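Local coordinates for protein fatty acid amide hydrolase (Candida albicans, PDB 6KVR) that probably hydrolyses monocarboxylic acid amides to the monocarboxylate and ammonium, as a member of the amidase signature family, at residues T112-F117 with V241-S246; A262-C267 with V471-E476; A296-R301 with E307-A312; V460-S465 with E553-A558; T467-A472 with Q525-N530. All coordinates share one frame; numbering follows the deposited sequence.

Contact 1. Residues T112-F117 with V241-S246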
# COMPACT_ATOMS: atom_id res chain seq x y z
N THR A 112 9.76 -15.28 -34.45
CA THR A 112 9.34 -14.82 -35.77
C THR A 112 8.21 -15.69 -36.31
O THR A 112 7.24 -15.18 -36.89
CB THR A 112 10.52 -14.81 -36.74
OG1 THR A 112 11.61 -14.07 -36.17
CG2 THR A 112 10.13 -14.16 -38.06
N LEU A 113 8.33 -17.01 -36.14
CA LEU A 113 7.23 -17.90 -36.49
C LEU A 113 5.97 -17.54 -35.70
O LEU A 113 4.89 -17.40 -36.28
CB LEU A 113 7.65 -19.36 -36.25
CG LEU A 113 8.75 -19.80 -37.24
CD1 LEU A 113 9.42 -21.10 -36.78
CD2 LEU A 113 8.23 -19.91 -38.68
N ALA A 114 6.11 -17.33 -34.38
CA ALA A 114 4.97 -16.93 -33.56
C ALA A 114 4.25 -15.71 -34.15
O ALA A 114 3.02 -15.71 -34.31
CB ALA A 114 5.42 -16.65 -32.13
N HIS A 115 5.01 -14.66 -34.50
CA HIS A 115 4.41 -13.47 -35.09
C HIS A 115 3.72 -13.76 -36.42
O HIS A 115 2.64 -13.23 -36.70
CB HIS A 115 5.46 -12.38 -35.31
CG HIS A 115 4.89 -11.12 -35.89
ND1 HIS A 115 3.98 -10.33 -35.21
CD2 HIS A 115 5.06 -10.53 -37.09
CE1 HIS A 115 3.64 -9.30 -35.96
NE2 HIS A 115 4.27 -9.40 -37.11
N GLN A 116 4.35 -14.58 -37.27
CA GLN A 116 3.78 -14.86 -38.59
C GLN A 116 2.42 -15.54 -38.48
O GLN A 116 1.53 -15.30 -39.30
CB GLN A 116 4.75 -15.74 -39.40
CG GLN A 116 4.82 -15.35 -40.86
CD GLN A 116 5.39 -16.46 -41.73
OE1 GLN A 116 6.18 -17.29 -41.27
NE2 GLN A 116 4.98 -16.48 -42.99
N PHE A 117 2.21 -16.33 -37.43
CA PHE A 117 0.93 -17.00 -37.23
C PHE A 117 -0.02 -16.21 -36.33
O PHE A 117 -1.21 -16.11 -36.65
CB PHE A 117 1.16 -18.39 -36.65
CG PHE A 117 1.63 -19.41 -37.66
CD1 PHE A 117 0.71 -20.12 -38.43
CD2 PHE A 117 2.99 -19.65 -37.86
CE1 PHE A 117 1.15 -21.07 -39.37
CE2 PHE A 117 3.43 -20.58 -38.78
CZ PHE A 117 2.50 -21.29 -39.54
N VAL A 241 4.41 -16.58 -25.45
CA VAL A 241 4.81 -17.55 -24.44
C VAL A 241 4.16 -18.90 -24.71
O VAL A 241 4.83 -19.93 -24.74
CB VAL A 241 4.50 -17.01 -23.02
CG1 VAL A 241 4.78 -18.06 -21.95
CG2 VAL A 241 5.31 -15.75 -22.74
N GLY A 242 2.84 -18.91 -24.97
CA GLY A 242 2.16 -20.16 -25.30
C GLY A 242 2.75 -20.89 -26.50
O GLY A 242 2.75 -22.12 -26.54
N TYR A 243 3.27 -20.14 -27.47
CA TYR A 243 3.96 -20.70 -28.62
C TYR A 243 5.41 -21.08 -28.31
O TYR A 243 6.02 -21.81 -29.11
CB TYR A 243 3.95 -19.69 -29.77
CG TYR A 243 4.32 -20.24 -31.14
CD1 TYR A 243 3.35 -20.82 -31.95
CD2 TYR A 243 5.61 -20.14 -31.63
CE1 TYR A 243 3.67 -21.30 -33.22
CE2 TYR A 243 5.94 -20.62 -32.91
CZ TYR A 243 4.97 -21.20 -33.69
OH TYR A 243 5.29 -21.68 -34.94
N GLY A 244 5.98 -20.60 -27.21
CA GLY A 244 7.39 -20.82 -26.94
C GLY A 244 8.33 -19.84 -27.61
O GLY A 244 9.54 -20.07 -27.62
N GLY A 245 7.81 -18.75 -28.17
CA GLY A 245 8.64 -17.75 -28.82
C GLY A 245 9.54 -16.96 -27.89
O GLY A 245 10.41 -16.23 -28.37
N SER A 246 9.34 -17.08 -26.57
CA SER A 246 10.29 -16.55 -25.62
C SER A 246 10.28 -17.46 -24.40
O SER A 246 9.38 -18.29 -24.23
CB SER A 246 9.97 -15.10 -25.23
OG SER A 246 8.77 -15.03 -24.48
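A CH-pi contact between Ala114 and the Tyr243 ring dominates this meeting of two helices. The Tyr243 ring lies flat against the side of helix 100-118, so that Ala114 CA stands over one ring face, 4.0 Å from the ring centroid and 18° from its normal. Its foot falls toward the rim, and accordingly the backbone N of Ala114 comes within 3.6 Å of Tyr243 CE2. With CG opposite the backbone N (chi1 -165°), the Tyr243 ring extends from the last turn of helix 235-243 to Ala114 and Leu113.

Apolar packing completes the seat. Ala114 CB is 3.5 Å from Tyr243 CD2. Farther along the ring, Leu113 CB rests 3.6 Å from Tyr243 OH, and the ring of Phe117 approaches that hydroxyl more loosely, with Phe117 CD2 at 4.2 Å from Tyr243 OH. Val65 and Leu68 of helix 64-70 also pack on Tyr243, so the ring lies between helices 100-118 and 64-70.

No hydrogen bond links the two segments directly. A polar tie between the helices runs through a neighbour instead: Tyr243 O accepts from Arg110 NE, one turn earlier on helix 100-118. The backbones come nearest where Gly245 CA lies 6.1 Å from Ala114 CA.

The chain turns away immediately after the tyrosine. Gly244 adopts positive phi, and two backbone bonds reach back from here into the last helical turn, which makes the ending a Schellman motif, here combined with an aromatic residue laid against a second helix.

Contact 2. Residues A262-C267 with V471-E476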
# COMPACT_ATOMS: atom_id res chain seq x y z
N ALA A 262 -2.71 -15.87 -20.31
CA ALA A 262 -2.06 -17.13 -19.97
C ALA A 262 -3.03 -18.30 -20.11
O ALA A 262 -2.75 -19.26 -20.83
CB ALA A 262 -1.50 -17.07 -18.54
N ALA A 263 -4.19 -18.20 -19.47
CA ALA A 263 -5.17 -19.28 -19.51
C ALA A 263 -5.69 -19.51 -20.92
O ALA A 263 -5.86 -20.66 -21.34
CB ALA A 263 -6.32 -18.98 -18.55
N TYR A 264 -5.96 -18.43 -21.67
CA TYR A 264 -6.48 -18.56 -23.02
C TYR A 264 -5.47 -19.24 -23.93
O TYR A 264 -5.84 -20.06 -24.78
CB TYR A 264 -6.84 -17.20 -23.62
CG TYR A 264 -7.97 -16.41 -22.99
CD1 TYR A 264 -8.70 -16.92 -21.92
CD2 TYR A 264 -8.30 -15.15 -23.47
CE1 TYR A 264 -9.72 -16.18 -21.35
CE2 TYR A 264 -9.31 -14.40 -22.89
CZ TYR A 264 -10.02 -14.93 -21.83
OH TYR A 264 -11.05 -14.21 -21.26
N SER A 265 -4.18 -18.91 -23.78
CA SER A 265 -3.18 -19.20 -24.79
C SER A 265 -2.29 -20.38 -24.46
O SER A 265 -1.34 -20.63 -25.19
CB SER A 265 -2.30 -17.97 -25.03
OG SER A 265 -3.03 -16.90 -25.61
N GLY A 266 -2.54 -21.07 -23.35
CA GLY A 266 -1.80 -22.28 -23.05
C GLY A 266 -0.50 -22.13 -22.28
O GLY A 266 0.41 -22.93 -22.48
N CYS A 267 -0.39 -21.14 -21.38
CA CYS A 267 0.81 -21.05 -20.54
C CYS A 267 0.39 -20.71 -19.12
O CYS A 267 -0.79 -20.69 -18.78
CB CYS A 267 1.82 -20.05 -21.12
SG CYS A 267 1.18 -18.39 -21.32
N VAL A 471 -13.46 -21.00 -22.45
CA VAL A 471 -12.09 -21.01 -22.94
C VAL A 471 -11.92 -19.71 -23.72
O VAL A 471 -12.83 -18.87 -23.71
CB VAL A 471 -11.81 -22.24 -23.83
CG1 VAL A 471 -11.81 -23.50 -22.98
CG2 VAL A 471 -12.87 -22.36 -24.88
N ALA A 472 -10.79 -19.55 -24.42
CA ALA A 472 -10.51 -18.32 -25.16
C ALA A 472 -11.71 -17.88 -25.99
O ALA A 472 -12.34 -18.71 -26.67
CB ALA A 472 -9.30 -18.52 -26.08
N PRO A 473 -12.07 -16.61 -25.96
CA PRO A 473 -13.24 -16.14 -26.71
C PRO A 473 -12.90 -15.86 -28.17
O PRO A 473 -11.74 -15.81 -28.58
CB PRO A 473 -13.60 -14.85 -25.98
CG PRO A 473 -12.27 -14.29 -25.62
CD PRO A 473 -11.40 -15.51 -25.24
N HIS A 474 -13.94 -15.69 -28.96
CA HIS A 474 -13.73 -15.15 -30.30
C HIS A 474 -13.28 -13.70 -30.20
O HIS A 474 -13.63 -12.99 -29.24
CB HIS A 474 -15.01 -15.26 -31.13
CG HIS A 474 -15.41 -16.66 -31.43
ND1 HIS A 474 -16.69 -17.01 -31.83
CD2 HIS A 474 -14.70 -17.82 -31.42
CE1 HIS A 474 -16.75 -18.31 -32.03
NE2 HIS A 474 -15.56 -18.83 -31.79
N SER A 475 -12.52 -13.24 -31.19
CA SER A 475 -12.02 -11.87 -31.16
C SER A 475 -13.17 -10.88 -30.99
O SER A 475 -14.24 -11.02 -31.59
CB SER A 475 -11.23 -11.57 -32.44
OG SER A 475 -10.11 -12.44 -32.51
N GLU A 476 -12.95 -9.90 -30.11
CA GLU A 476 -13.87 -8.79 -29.87
C GLU A 476 -15.20 -9.26 -29.29
O GLU A 476 -16.21 -8.55 -29.38
CB GLU A 476 -14.10 -7.97 -31.15
CG GLU A 476 -12.81 -7.52 -31.86
CD GLU A 476 -13.05 -6.36 -32.85
OE1 GLU A 476 -13.08 -5.17 -32.45
OE2 GLU A 476 -13.21 -6.67 -34.05
O HOH W 1 -8.35 -21.33 -24.40
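Tyr264, on the last turn of helix 259-265, carries this contact by laying one ring face over the backbone of Ala472 and the ring of Pro473. Its CG sits beside the backbone N (chi1 -65°) and the ring stays nearly in line with the CA-CB bond (chi2 -2°), a twist that turns the flat side to the loop. Near the root of the side chain, Tyr264 CB meets Ala472 CB at 3.7 Å. Ala472 CA then lies above the ring in a CH-pi contact, 4.1 Å from the Tyr264 centroid. Beyond it, Pro473 CD covers the same face in a second CH-pi contact, 27° off the ring normal. The proline ring and the tyrosine side chain cross at about a right angle; Pro473 CD makes the closest approach, 3.3 Å from Tyr264 CE2, with CG farther off.

The backbone of Tyr264 is engaged as well. A water donates to Tyr264 O at 2.8 Å and accepts from Ala472 N at 3.0 Å, bridging the segments where no direct hydrogen bond forms; Asn222 ND2 also binds this carbonyl.

Ser265 OG hydrogen-bonds to Ser230 O. At Gly266 the chain leaves helical geometry with positive phi, and Cys267 N reaches back to Ala262 O at 3.1 Å.

The Tyr264 side chain is about 8 Å from Gly256, predicted to bind substrate, so the contact lies close to the probable active site; its ring also meets that of Tyr468. Ala262 and Ala263 rest on Ser496 of strand 494-499, and Ala262 and Cys267 touch Met299 of strand 295-300, setting the helix between the central sheet and the loop that follows strand 462-466.

Contact 3. Residues A296-R301 with E307-A312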
# COMPACT_ATOMS: atom_id res chain seq x y z
N ALA A 296 2.32 -5.83 -12.16
CA ALA A 296 3.10 -6.43 -13.22
C ALA A 296 3.57 -7.80 -12.76
O ALA A 296 3.70 -8.06 -11.57
CB ALA A 296 4.29 -5.54 -13.61
N GLY A 297 3.82 -8.70 -13.71
CA GLY A 297 4.25 -10.02 -13.32
C GLY A 297 4.59 -10.92 -14.49
O GLY A 297 4.38 -10.57 -15.66
N PRO A 298 5.11 -12.11 -14.20
CA PRO A 298 5.70 -12.95 -15.24
C PRO A 298 4.70 -13.93 -15.84
O PRO A 298 3.69 -14.29 -15.23
CB PRO A 298 6.80 -13.70 -14.48
CG PRO A 298 6.20 -13.90 -13.12
CD PRO A 298 5.30 -12.69 -12.85
N MSE A 299 5.00 -14.34 -17.06
CA MSE A 299 4.33 -15.49 -17.70
C MSE A 299 5.37 -16.44 -18.28
O MSE A 299 6.41 -15.98 -18.77
CB MSE A 299 3.35 -15.01 -18.77
CG MSE A 299 2.34 -13.97 -18.21
SE MSE A 299 1.49 -12.90 -19.62
CE MSE A 299 0.85 -14.51 -20.55
N ALA A 300 5.11 -17.75 -18.23
CA ALA A 300 6.09 -18.73 -18.69
C ALA A 300 5.41 -20.07 -18.94
O ALA A 300 4.21 -20.25 -18.68
CB ALA A 300 7.22 -18.88 -17.67
N ARG A 301 6.19 -21.02 -19.44
CA ARG A 301 5.70 -22.37 -19.66
C ARG A 301 6.09 -23.33 -18.54
O ARG A 301 5.93 -24.54 -18.71
CB ARG A 301 6.17 -22.89 -21.01
CG ARG A 301 5.48 -22.18 -22.17
CD ARG A 301 5.68 -22.92 -23.47
NE ARG A 301 7.07 -22.81 -23.88
CZ ARG A 301 7.69 -23.69 -24.65
NH1 ARG A 301 7.05 -24.73 -25.17
NH2 ARG A 301 8.99 -23.52 -24.91
N GLU A 307 8.81 -18.79 -10.65
CA GLU A 307 9.49 -18.67 -9.36
C GLU A 307 10.87 -18.04 -9.52
O GLU A 307 11.27 -17.17 -8.73
CB GLU A 307 9.59 -20.05 -8.69
CG GLU A 307 9.64 -20.04 -7.17
CD GLU A 307 11.07 -19.90 -6.64
OE1 GLU A 307 11.99 -20.48 -7.27
OE2 GLU A 307 11.26 -19.26 -5.57
N LEU A 308 11.62 -18.47 -10.54
CA LEU A 308 12.93 -17.89 -10.81
C LEU A 308 12.83 -16.38 -10.97
O LEU A 308 13.67 -15.63 -10.45
CB LEU A 308 13.53 -18.51 -12.08
CG LEU A 308 14.78 -17.81 -12.63
CD1 LEU A 308 15.94 -17.99 -11.67
CD2 LEU A 308 15.17 -18.25 -14.03
N TRP A 309 11.82 -15.92 -11.71
CA TRP A 309 11.70 -14.51 -12.06
C TRP A 309 11.39 -13.67 -10.82
O TRP A 309 12.06 -12.68 -10.55
CB TRP A 309 10.61 -14.36 -13.13
CG TRP A 309 10.56 -13.06 -13.82
CD1 TRP A 309 11.13 -12.74 -15.01
CD2 TRP A 309 9.86 -11.88 -13.39
NE1 TRP A 309 10.85 -11.43 -15.34
CE2 TRP A 309 10.07 -10.89 -14.36
CE3 TRP A 309 9.10 -11.58 -12.26
CZ2 TRP A 309 9.54 -9.60 -14.25
CZ3 TRP A 309 8.56 -10.30 -12.15
CH2 TRP A 309 8.78 -9.33 -13.15
N MSE A 310 10.40 -14.08 -10.03
CA MSE A 310 10.08 -13.38 -8.80
C MSE A 310 11.30 -13.29 -7.88
O MSE A 310 11.66 -12.21 -7.41
CB MSE A 310 8.92 -14.07 -8.08
CG MSE A 310 7.64 -14.13 -8.90
SE MSE A 310 6.87 -12.33 -9.20
CE MSE A 310 6.07 -12.06 -7.40
N LYS A 311 11.93 -14.45 -7.63
CA LYS A 311 13.06 -14.50 -6.70
C LYS A 311 14.19 -13.59 -7.16
O LYS A 311 14.73 -12.82 -6.36
CB LYS A 311 13.57 -15.94 -6.56
CG LYS A 311 14.72 -16.10 -5.55
CD LYS A 311 15.18 -17.55 -5.53
CE LYS A 311 15.95 -17.89 -6.80
NZ LYS A 311 15.53 -19.21 -7.41
N ALA A 312 14.55 -13.66 -8.45
CA ALA A 312 15.63 -12.82 -8.96
C ALA A 312 15.24 -11.34 -8.92
O ALA A 312 16.02 -10.49 -8.47
CB ALA A 312 16.00 -13.24 -10.38
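Pro298 and Trp309 meet without any polar bond between their segments; the shortest sound one here, Ala312 N to Leu308 O at 2.9 Å, belongs to the backbone of helix 303-317. The arrangement is a beta-alpha unit: strand 295-300 leads through a short turn into a helix that doubles back over the sheet. The axes of strand 296-300 and helix 307-312 run roughly antiparallel (149°) and approach to 8.6 Å.

What fills the gap is hydrophobic. The indole of Trp309 hangs from the helix with its CG opposite the backbone N (chi1 -167°), which carries the ring down to the strand. Pro298 CB rises over one face of it and touches Trp309 CD2 at 3.7 Å, forming a CH-pi contact with the five-membered ring. Pro298 CG continues the overlap onto the benzo part, 3.8 Å from Trp309 CE3, and Gly297 CA comes more loosely to Trp309 CZ3, at 4.5 Å. Ile248 and Val250 of the neighbouring strand 248-253 also pack on Trp309, so the indole spans more than one strand of the central sheet.

Leu270 of strand 268-271 contacts both Pro298 and Met310. Strand 296-300 is itself held by backbone bonds to either neighbour, Gly297 to Gly251 and Pro298 to Leu270. Gly297 lies about 9 Å from the side chain of Lys158 and about 10 Å from that of Ser257, both predicted catalytic residues, which places this packing near the probable active site.

Met310, a selenomethionine, folds back on itself at chi2 and chi3, and this brings its SE into the plane of the Trp309 ring at the edge and to 4.0 Å from Pro298 CD.

Contact 4. Residues V460-S465 with E553-A558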
# COMPACT_ATOMS: atom_id res chain seq x y z
N VAL A 460 -8.19 -22.27 5.32
CA VAL A 460 -8.10 -22.48 3.88
C VAL A 460 -6.75 -21.99 3.38
O VAL A 460 -6.34 -20.86 3.68
CB VAL A 460 -9.24 -21.73 3.15
CG1 VAL A 460 -9.14 -21.97 1.64
CG2 VAL A 460 -10.59 -22.16 3.70
N ASP A 461 -6.06 -22.81 2.60
CA ASP A 461 -4.80 -22.38 1.99
C ASP A 461 -5.01 -21.64 0.67
O ASP A 461 -4.35 -20.62 0.43
CB ASP A 461 -3.88 -23.59 1.74
CG ASP A 461 -3.48 -24.30 3.02
OD1 ASP A 461 -2.71 -23.73 3.81
OD2 ASP A 461 -3.93 -25.46 3.24
N PHE A 462 -5.87 -22.14 -0.22
CA PHE A 462 -6.01 -21.55 -1.56
C PHE A 462 -7.45 -21.64 -2.04
O PHE A 462 -8.23 -22.47 -1.58
CB PHE A 462 -5.10 -22.22 -2.58
CG PHE A 462 -3.67 -22.28 -2.15
CD1 PHE A 462 -2.86 -21.15 -2.23
CD2 PHE A 462 -3.13 -23.45 -1.64
CE1 PHE A 462 -1.53 -21.19 -1.82
CE2 PHE A 462 -1.80 -23.49 -1.22
CZ PHE A 462 -1.00 -22.36 -1.31
N ILE A 463 -7.78 -20.78 -3.00
CA ILE A 463 -9.07 -20.80 -3.67
C ILE A 463 -8.83 -21.15 -5.14
O ILE A 463 -7.97 -20.55 -5.80
CB ILE A 463 -9.81 -19.46 -3.50
CG1 ILE A 463 -9.95 -19.15 -2.01
CG2 ILE A 463 -11.20 -19.50 -4.13
CD1 ILE A 463 -10.60 -17.83 -1.70
N LEU A 464 -9.53 -22.16 -5.62
CA LEU A 464 -9.43 -22.63 -6.99
C LEU A 464 -10.70 -22.22 -7.71
O LEU A 464 -11.80 -22.40 -7.17
CB LEU A 464 -9.25 -24.14 -7.05
CG LEU A 464 -9.17 -24.82 -8.43
CD1 LEU A 464 -7.98 -24.32 -9.22
CD2 LEU A 464 -9.09 -26.35 -8.29
N SER A 465 -10.57 -21.65 -8.91
CA SER A 465 -11.72 -21.06 -9.56
C SER A 465 -11.44 -20.96 -11.06
O SER A 465 -10.28 -21.04 -11.48
CB SER A 465 -12.01 -19.66 -8.98
OG SER A 465 -11.01 -18.76 -9.39
N GLU A 553 4.60 -16.62 -2.50
CA GLU A 553 5.56 -17.72 -2.51
C GLU A 553 4.85 -19.05 -2.34
O GLU A 553 5.11 -20.01 -3.08
CB GLU A 553 6.61 -17.51 -1.41
CG GLU A 553 7.50 -16.27 -1.65
CD GLU A 553 7.00 -15.02 -0.92
OE1 GLU A 553 5.76 -14.83 -0.76
OE2 GLU A 553 7.85 -14.21 -0.48
N GLU A 554 3.91 -19.12 -1.39
CA GLU A 554 3.12 -20.34 -1.20
C GLU A 554 2.26 -20.65 -2.42
O GLU A 554 2.05 -21.83 -2.74
CB GLU A 554 2.24 -20.21 0.04
CG GLU A 554 2.96 -20.41 1.37
CD GLU A 554 3.68 -19.15 1.84
OE1 GLU A 554 4.31 -19.17 2.93
OE2 GLU A 554 3.61 -18.13 1.11
N VAL A 555 1.74 -19.62 -3.10
CA VAL A 555 0.92 -19.85 -4.28
C VAL A 555 1.72 -20.62 -5.32
O VAL A 555 1.26 -21.64 -5.84
CB VAL A 555 0.39 -18.53 -4.86
CG1 VAL A 555 -0.24 -18.78 -6.22
CG2 VAL A 555 -0.63 -17.86 -3.90
N LEU A 556 2.93 -20.14 -5.63
CA LEU A 556 3.75 -20.80 -6.64
C LEU A 556 4.20 -22.18 -6.19
O LEU A 556 4.27 -23.11 -7.00
CB LEU A 556 4.97 -19.93 -6.97
CG LEU A 556 4.62 -18.64 -7.72
CD1 LEU A 556 5.85 -17.92 -8.31
CD2 LEU A 556 3.60 -18.93 -8.80
N ALA A 557 4.52 -22.33 -4.90
CA ALA A 557 4.96 -23.63 -4.40
C ALA A 557 3.86 -24.67 -4.56
O ALA A 557 4.11 -25.79 -5.02
CB ALA A 557 5.39 -23.51 -2.93
N ALA A 558 2.63 -24.31 -4.17
CA ALA A 558 1.51 -25.22 -4.35
C ALA A 558 1.15 -25.37 -5.82
O ALA A 558 0.77 -26.47 -6.26
CB ALA A 558 0.30 -24.72 -3.56
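Phe462, Ala558 and Val555 bury most of the surface here, in the packing of a helix on the mixed central sheet of the amidase fold. Helix 552-565 lies across the sheet, and its segment 553-558 crosses strand 462-465 at -57° with the axes 10.7 Å apart, a separation that a single large side chain bridges.

Phe462 is that side chain. Rooted at the first residue of the strand, its ring points to the helix with CG beside the backbone N (chi1 -52°), and its far end meets Glu554, Val555 and Ala558. Ala558 touches the CE2 and CZ part of the ring: its CB is 3.4 Å from Phe462 CE2 and 3.5 Å from Phe462 CZ. At the CE1 part, and from the same side of the ring plane, Val555 presents its main chain and one branch, with CA 3.7 Å from Phe462 CE1 and CG2 4.0 Å from the same carbon. The ring is tilted to all of these partners, neither squarely face-on nor edge-on.

Leu545 of strand 540-546 and Leu342 also touch Phe462, and Val555 packs on Leu495 of strand 494-499, so helix 552-565 rests on several strands. Glu554 CB lies 4.1 Å from Phe462 CZ, but the glutamate chain bends at chi2 and leads the carboxylate away to a salt bridge with Arg332. No hydrogen bond passes between the segments.

The nearest approach of the ring to the helix backbone is at Glu554 O, 3.4 Å from Phe462 CZ; this Glu554 O is already engaged in the helix, accepting Ala558 N at 2.9 Å.

Contact 5. Residues T467-A472 with Q525-N530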
# COMPACT_ATOMS: atom_id res chain seq x y z
N THR A 467 -10.97 -19.06 -14.73
CA THR A 467 -10.36 -17.80 -15.13
C THR A 467 -11.31 -16.92 -15.91
O THR A 467 -11.10 -15.70 -15.96
CB THR A 467 -9.12 -18.05 -15.99
OG1 THR A 467 -8.29 -19.03 -15.35
CG2 THR A 467 -8.30 -16.76 -16.14
N TYR A 468 -12.35 -17.51 -16.47
CA TYR A 468 -13.26 -16.89 -17.43
C TYR A 468 -14.41 -17.89 -17.58
O TYR A 468 -14.25 -19.06 -17.25
CB TYR A 468 -12.52 -16.59 -18.75
CG TYR A 468 -13.39 -16.08 -19.90
CD1 TYR A 468 -14.21 -14.99 -19.73
CD2 TYR A 468 -13.38 -16.71 -21.15
CE1 TYR A 468 -15.01 -14.53 -20.76
CE2 TYR A 468 -14.18 -16.25 -22.20
CZ TYR A 468 -14.99 -15.15 -21.98
OH TYR A 468 -15.82 -14.64 -22.98
N ASN A 469 -15.58 -17.42 -18.03
CA ASN A 469 -16.72 -18.33 -18.14
C ASN A 469 -16.66 -19.18 -19.40
O ASN A 469 -17.68 -19.75 -19.83
CB ASN A 469 -18.03 -17.54 -18.12
CG ASN A 469 -18.00 -16.36 -19.07
OD1 ASN A 469 -17.76 -15.22 -18.66
ND2 ASN A 469 -18.16 -16.63 -20.36
N ASN A 470 -15.50 -19.26 -20.04
CA ASN A 470 -15.33 -20.02 -21.26
C ASN A 470 -13.83 -20.21 -21.44
O ASN A 470 -13.02 -19.66 -20.69
CB ASN A 470 -15.99 -19.31 -22.45
CG ASN A 470 -16.07 -20.18 -23.69
OD1 ASN A 470 -16.03 -21.41 -23.62
ND2 ASN A 470 -16.18 -19.55 -24.85
N VAL A 471 -13.46 -21.00 -22.45
CA VAL A 471 -12.09 -21.01 -22.94
C VAL A 471 -11.92 -19.71 -23.72
O VAL A 471 -12.83 -18.87 -23.71
CB VAL A 471 -11.81 -22.24 -23.83
CG1 VAL A 471 -11.81 -23.50 -22.98
CG2 VAL A 471 -12.87 -22.36 -24.88
N ALA A 472 -10.79 -19.55 -24.42
CA ALA A 472 -10.51 -18.32 -25.16
C ALA A 472 -11.71 -17.88 -25.99
O ALA A 472 -12.34 -18.71 -26.67
CB ALA A 472 -9.30 -18.52 -26.08
N GLN A 525 -26.42 -13.93 -20.28
CA GLN A 525 -27.00 -14.47 -21.51
C GLN A 525 -26.10 -14.17 -22.70
O GLN A 525 -25.84 -15.04 -23.54
CB GLN A 525 -28.39 -13.89 -21.74
CG GLN A 525 -29.11 -14.56 -22.90
CD GLN A 525 -30.40 -13.87 -23.28
OE1 GLN A 525 -31.02 -13.21 -22.47
NE2 GLN A 525 -30.79 -14.02 -24.53
N LEU A 526 -25.64 -12.92 -22.80
CA LEU A 526 -24.68 -12.55 -23.84
C LEU A 526 -23.51 -13.53 -23.88
O LEU A 526 -23.20 -14.11 -24.94
CB LEU A 526 -24.20 -11.12 -23.59
CG LEU A 526 -23.12 -10.52 -24.49
CD1 LEU A 526 -23.46 -10.68 -25.97
CD2 LEU A 526 -22.93 -9.06 -24.12
N GLU A 527 -22.88 -13.77 -22.73
CA GLU A 527 -21.71 -14.64 -22.69
C GLU A 527 -22.07 -16.10 -23.01
O GLU A 527 -21.40 -16.74 -23.83
CB GLU A 527 -21.04 -14.55 -21.32
CG GLU A 527 -20.25 -13.27 -21.10
CD GLU A 527 -18.85 -13.30 -21.76
OE1 GLU A 527 -18.40 -14.38 -22.23
OE2 GLU A 527 -18.19 -12.24 -21.78
N ASN A 528 -23.11 -16.64 -22.36
CA ASN A 528 -23.40 -18.07 -22.52
C ASN A 528 -23.92 -18.40 -23.91
O ASN A 528 -23.65 -19.49 -24.43
CB ASN A 528 -24.43 -18.53 -21.49
CG ASN A 528 -23.83 -18.81 -20.10
OD1 ASN A 528 -24.55 -19.20 -19.19
ND2 ASN A 528 -22.52 -18.59 -19.94
N GLU A 529 -24.67 -17.49 -24.55
CA GLU A 529 -25.20 -17.82 -25.86
C GLU A 529 -24.13 -17.77 -26.95
O GLU A 529 -24.39 -18.23 -28.06
CB GLU A 529 -26.39 -16.91 -26.20
CG GLU A 529 -27.69 -17.38 -25.51
CD GLU A 529 -28.92 -16.51 -25.79
OE1 GLU A 529 -28.80 -15.39 -26.35
OE2 GLU A 529 -30.03 -16.97 -25.42
N ASN A 530 -22.93 -17.28 -26.64
CA ASN A 530 -21.82 -17.36 -27.58
C ASN A 530 -21.14 -18.73 -27.60
O ASN A 530 -20.36 -19.01 -28.51
CB ASN A 530 -20.76 -16.31 -27.25
CG ASN A 530 -21.14 -14.95 -27.77
OD1 ASN A 530 -22.00 -14.83 -28.63
ND2 ASN A 530 -20.54 -13.91 -27.22
O HOH W 2 -19.81 -18.62 -21.51
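Asn469 ND2 donates to Glu527 OE1 at 2.9 Å and 167°, with the acceptor in the amide plane. OE1 is approached from above the carboxylate plane. Tyr468 OH stands 2.7 Å from the same Glu527 OE1, at most a weak hydrogen bond, its ring plane nearly perpendicular to the carboxylate. The other oxygen, OE2, is held by the backbone N atoms of Tyr479 and Asn480, so the buried carboxylate is well provided with donors and is probably ionised.

A water extends the network. It accepts from Asn469 ND2 at 2.8 Å and from Asn528 ND2 at 3.1 Å, and donates to Asn469 O; a weak bond leads on to Glu527 O. The amide of Asn469 is brought into position by a chi1 of 48°, which sets CG between the backbone N and the carbonyl carbon, and Asn480 ND2 fixes its OD1.

Packing is slight by comparison. Glu527 CB lies 3.7 Å from Asn469 ND2, and Tyr468 CE1 passes 3.7 Å from Glu527 OE1.

A glutamate near the end of helix 522-529 thus fastens the loop after strand 462-466, in which the side chain of Tyr468 is about 9 Å from Gly256 of the predicted substrate-binding loop of this amidase.

In the fold
From the N terminus, contact 1 is the first to close, joining helices 100-118 and 235-243 across 123 intervening residues. Contact 2 opens soon after, on helix 259-265, and returns only at 471-476. The short strand-to-helix contact 3 lies wholly within that long span. Contact 4 starts on strand 462-466 before contact 2 ends and finishes on helix 552-565, so the two cross; contact 5 falls inside contact 4's span and shares Val471 and Ala472 with contact 2. Contacts 3 and 4 both set helices on the same central sheet, and those helices touch through Glu307 and Leu556. Contacts 1, 2 and 3 meet around Val241, Cys267, Met299 and Ala300.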